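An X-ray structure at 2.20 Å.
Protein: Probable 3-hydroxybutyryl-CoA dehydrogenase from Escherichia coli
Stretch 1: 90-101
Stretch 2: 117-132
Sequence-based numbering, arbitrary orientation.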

# COMPACT_ATOMS: atom_id res chain seq x y z
N GLU C 90 -8.81 -24.60 23.06
CA GLU C 90 -10.00 -24.13 22.34
C GLU C 90 -9.81 -24.27 20.84
O GLU C 90 -8.82 -23.81 20.29
CB GLU C 90 -10.26 -22.66 22.71
CG GLU C 90 -11.48 -22.04 22.09
CD GLU C 90 -11.28 -21.62 20.64
OE1 GLU C 90 -10.23 -21.02 20.31
OE2 GLU C 90 -12.17 -21.92 19.82
N ALA C 91 -10.77 -24.89 20.16
CA ALA C 91 -10.72 -25.03 18.72
C ALA C 91 -12.14 -24.96 18.12
O ALA C 91 -12.53 -25.83 17.35
CB ALA C 91 -10.04 -26.33 18.35
N ALA C 92 -12.90 -23.95 18.48
CA ALA C 92 -14.27 -23.79 17.96
C ALA C 92 -14.33 -22.64 16.94
O ALA C 92 -13.57 -22.65 15.97
CB ALA C 92 -15.27 -23.61 19.09
N SER C 93 -15.21 -21.66 17.17
CA SER C 93 -15.42 -20.56 16.21
C SER C 93 -14.18 -19.69 16.05
O SER C 93 -13.51 -19.38 17.04
CB SER C 93 -16.62 -19.69 16.61
OG SER C 93 -16.76 -18.56 15.76
N GLU C 94 -13.88 -19.31 14.81
CA GLU C 94 -12.73 -18.46 14.50
C GLU C 94 -12.97 -16.96 14.73
O GLU C 94 -12.01 -16.21 14.89
CB GLU C 94 -12.21 -18.70 13.08
CG GLU C 94 -11.58 -20.09 12.84
CD GLU C 94 -10.17 -20.26 13.45
OE1 GLU C 94 -9.58 -19.29 13.98
OE2 GLU C 94 -9.65 -21.40 13.39
N ARG C 95 -14.23 -16.53 14.71
CA ARG C 95 -14.58 -15.13 14.99
C ARG C 95 -14.00 -14.65 16.31
O ARG C 95 -14.06 -15.37 17.31
CB ARG C 95 -16.09 -14.96 15.01
CG ARG C 95 -16.75 -14.78 13.65
CD ARG C 95 -18.09 -14.04 13.78
NE ARG C 95 -17.90 -12.65 14.22
CZ ARG C 95 -18.16 -12.18 15.44
NH1 ARG C 95 -17.94 -10.91 15.71
NH2 ARG C 95 -18.65 -12.98 16.38
N LEU C 96 -13.45 -13.44 16.31
CA LEU C 96 -12.80 -12.86 17.50
C LEU C 96 -13.72 -12.75 18.70
O LEU C 96 -13.36 -13.16 19.81
CB LEU C 96 -12.18 -11.49 17.18
CG LEU C 96 -11.65 -10.66 18.36
CD1 LEU C 96 -10.46 -11.33 19.05
CD2 LEU C 96 -11.34 -9.21 17.99
N GLU C 97 -14.90 -12.17 18.48
CA GLU C 97 -15.84 -11.87 19.57
C GLU C 97 -16.39 -13.12 20.29
O GLU C 97 -16.59 -13.09 21.49
CB GLU C 97 -16.98 -10.95 19.09
CG GLU C 97 -16.55 -9.56 18.56
CD GLU C 97 -15.55 -8.80 19.45
OE1 GLU C 97 -14.59 -8.22 18.89
OE2 GLU C 97 -15.71 -8.79 20.70
N VAL C 98 -16.59 -14.20 19.54
CA VAL C 98 -16.94 -15.51 20.12
C VAL C 98 -15.85 -16.02 21.08
O VAL C 98 -16.15 -16.40 22.22
CB VAL C 98 -17.22 -16.57 19.02
CG1 VAL C 98 -17.71 -17.87 19.64
CG2 VAL C 98 -18.25 -16.05 18.01
N LYS C 99 -14.60 -16.01 20.62
CA LYS C 99 -13.46 -16.47 21.42
C LYS C 99 -13.27 -15.65 22.68
O LYS C 99 -13.00 -16.21 23.75
CB LYS C 99 -12.17 -16.44 20.61
CG LYS C 99 -11.95 -17.67 19.78
CD LYS C 99 -10.73 -17.53 18.91
CE LYS C 99 -10.53 -18.80 18.10
NZ LYS C 99 -10.19 -18.46 16.70
N LYS C 100 -13.43 -14.33 22.55
CA LYS C 100 -13.31 -13.41 23.69
C LYS C 100 -14.36 -13.74 24.75
O LYS C 100 -14.04 -13.79 25.94
CB LYS C 100 -13.42 -11.96 23.23
CG LYS C 100 -12.13 -11.37 22.66
CD LYS C 100 -12.35 -9.98 22.02
CE LYS C 100 -12.62 -8.88 23.04
NZ LYS C 100 -11.49 -8.63 23.97
N ALA C 101 -15.58 -14.00 24.29
CA ALA C 101 -16.69 -14.45 25.15
C ALA C 101 -16.42 -15.82 25.80
O ALA C 101 -16.69 -16.00 26.99
CB ALA C 101 -18.00 -14.49 24.36
N THR C 117 -5.61 -22.18 26.24
CA THR C 117 -4.99 -22.04 24.94
C THR C 117 -5.98 -22.11 23.82
O THR C 117 -7.10 -22.61 23.98
CB THR C 117 -3.88 -23.08 24.73
OG1 THR C 117 -4.44 -24.38 24.68
CG2 THR C 117 -2.87 -23.02 25.87
N THR C 118 -5.57 -21.60 22.66
CA THR C 118 -6.38 -21.69 21.47
C THR C 118 -5.57 -22.26 20.30
O THR C 118 -4.36 -22.03 20.19
CB THR C 118 -7.01 -20.33 21.10
OG1 THR C 118 -7.68 -20.43 19.83
CG2 THR C 118 -5.97 -19.26 21.02
N ASN C 119 -6.26 -23.02 19.45
CA ASN C 119 -5.68 -23.62 18.26
C ASN C 119 -5.70 -22.64 17.09
O ASN C 119 -5.29 -22.99 16.00
CB ASN C 119 -6.43 -24.92 17.88
CG ASN C 119 -5.89 -25.58 16.60
OD1 ASN C 119 -4.69 -25.74 16.42
ND2 ASN C 119 -6.79 -25.95 15.70
N THR C 120 -6.18 -21.42 17.31
CA THR C 120 -6.39 -20.49 16.19
C THR C 120 -5.14 -20.20 15.36
O THR C 120 -4.03 -20.17 15.90
CB THR C 120 -7.04 -19.15 16.60
OG1 THR C 120 -7.47 -18.47 15.42
CG2 THR C 120 -6.07 -18.26 17.37
N SER C 121 -5.34 -20.02 14.06
CA SER C 121 -4.28 -19.66 13.13
C SER C 121 -4.34 -18.18 12.78
O SER C 121 -3.39 -17.64 12.21
CB SER C 121 -4.44 -20.44 11.82
OG SER C 121 -4.54 -21.83 12.05
N SER C 122 -5.45 -17.54 13.09
CA SER C 122 -5.78 -16.26 12.46
C SER C 122 -6.04 -15.12 13.43
O SER C 122 -5.99 -13.95 13.05
CB SER C 122 -6.97 -16.43 11.50
OG SER C 122 -7.95 -17.31 12.03
N ILE C 123 -6.30 -15.45 14.69
CA ILE C 123 -6.62 -14.44 15.68
C ILE C 123 -5.43 -14.18 16.59
O ILE C 123 -4.72 -15.11 16.97
CB ILE C 123 -7.87 -14.85 16.50
CG1 ILE C 123 -9.07 -15.10 15.58
CG2 ILE C 123 -8.21 -13.82 17.55
CD1 ILE C 123 -9.50 -13.90 14.72
N SER C 124 -5.24 -12.90 16.94
CA SER C 124 -4.23 -12.49 17.90
C SER C 124 -4.50 -13.08 19.28
O SER C 124 -5.63 -13.03 19.78
CB SER C 124 -4.19 -10.97 18.01
OG SER C 124 -3.27 -10.56 19.01
N ILE C 125 -3.44 -13.61 19.89
CA ILE C 125 -3.50 -14.12 21.26
C ILE C 125 -3.74 -12.95 22.20
O ILE C 125 -4.56 -13.04 23.11
CB ILE C 125 -2.18 -14.84 21.66
CG1 ILE C 125 -1.83 -15.98 20.67
CG2 ILE C 125 -2.25 -15.36 23.08
CD1 ILE C 125 -2.96 -16.96 20.36
N THR C 126 -3.01 -11.87 21.95
CA THR C 126 -3.10 -10.63 22.71
C THR C 126 -4.54 -10.10 22.80
O THR C 126 -4.97 -9.68 23.87
CB THR C 126 -2.16 -9.56 22.11
OG1 THR C 126 -0.87 -10.15 21.94
CG2 THR C 126 -2.02 -8.36 23.03
N ALA C 127 -5.27 -10.14 21.68
CA ALA C 127 -6.65 -9.69 21.64
C ALA C 127 -7.60 -10.66 22.34
O ALA C 127 -8.61 -10.24 22.91
CB ALA C 127 -7.10 -9.44 20.21
N ILE C 128 -7.28 -11.96 22.28
CA ILE C 128 -8.04 -12.98 23.02
C ILE C 128 -7.83 -12.76 24.52
O ILE C 128 -8.80 -12.77 25.29
CB ILE C 128 -7.61 -14.42 22.61
CG1 ILE C 128 -8.11 -14.75 21.21
CG2 ILE C 128 -8.14 -15.48 23.60
CD1 ILE C 128 -7.33 -15.86 20.53
N ALA C 129 -6.58 -12.52 24.90
CA ALA C 129 -6.16 -12.45 26.30
C ALA C 129 -6.39 -11.09 26.94
O ALA C 129 -6.06 -10.90 28.12
CB ALA C 129 -4.70 -12.82 26.42
N ALA C 130 -6.95 -10.18 26.15
CA ALA C 130 -7.04 -8.75 26.50
C ALA C 130 -7.82 -8.47 27.78
O ALA C 130 -7.30 -7.82 28.69
CB ALA C 130 -7.62 -7.95 25.31
N GLU C 131 -9.05 -8.98 27.87
CA GLU C 131 -9.95 -8.62 28.96
C GLU C 131 -10.09 -9.71 30.02
O GLU C 131 -10.84 -9.55 30.98
CB GLU C 131 -11.33 -8.23 28.41
CG GLU C 131 -11.30 -7.21 27.27
CD GLU C 131 -12.64 -6.53 27.05
OE1 GLU C 131 -13.09 -5.81 27.96
OE2 GLU C 131 -13.23 -6.72 25.96
N ILE C 132 -9.36 -10.82 29.85
CA ILE C 132 -9.55 -11.97 30.73
C ILE C 132 -8.63 -11.94 31.95
O ILE C 132 -7.57 -11.31 31.93
CB ILE C 132 -9.53 -13.35 29.95
CG1 ILE C 132 -8.13 -13.95 29.87
CG2 ILE C 132 -10.21 -13.22 28.58
CD1 ILE C 132 -7.88 -15.06 30.88
O HOH W 1 -10.40 -10.73 25.88

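The most unusual feature of this contact is the polar cluster around K99, in which a buried lysine and a buried threonine meet an exposed glutamate. The CA-to-CB bond of K99 points toward the second stretch; chi2 and chi3 are both t, so an extended chain carries K99 NZ to 3.0 Å from T120 OG1. The same amine forms a salt bridge within its own stretch, K99 NZ to E94 OE1 at 2.9 Å. E94 OE1 also accepts a hydrogen bond from T120 OG1 at 2.7 Å, so one carboxylate oxygen serves both the lysine and the threonine. The CA-to-CB bond of E94 points sideways, and the m rotamers at chi1 and chi2 bend the chain so that its end comes nearer. T120 OG1 accepts in turn from S122 N at 3.2 Å with an N-H...acceptor angle of 171°, which ties the hydroxyl to the turn that follows it.

The stretches first meet through backbone. E90 N donates to T117 O (2.8 Å, 165°) and N119 N donates to E90 O (2.8 Å, 166°). Both bonds are short and nearly linear, and the two partners of E90 flank T118, as expected for the parallel bridge between E90 and T118, whose CA atoms lie 4.5 Å apart. Their side chains share one face of the sheet, which allows T118 OG1 to donate to E90 OE1 at 2.7 Å. The other carboxylate oxygen, E90 OE2, accepts from A92 N at 2.5 Å, a very short distance. T118 OG1 further accepts from T120 N at 3.1 Å, linking bridge and turn.

Apolar packing takes over where the helix of the first stretch begins. L96 is t at chi1 and p at chi2, which brings L96 CD1 within 3.7 Å of I123 CG2 and 4.0 Å of A127 CB. The CA-to-CB bond of I123 points toward the first stretch, and I123 CG1 lies 3.2 Å from E94 O. Farther along, the aliphatic part of K99 lies against I128, K99 CD to I128 CD1 at 4.1 Å.

K100 has the largest area covered by the other stretch, 89 Å². Its salt bridge, K100 NZ to E131 OE2, is long at 3.3 Å and weak as a hydrogen bond; the bond from K100 NZ to A127 O, at 3.5 Å, is also weak. Water 1 reinforces this end: its oxygen accepts from K100 NZ (3.0 Å) and E131 N (3.0 Å) and donates to I128 O (2.7 Å), joining the lysine to the backbone at the end of the helix and just after it.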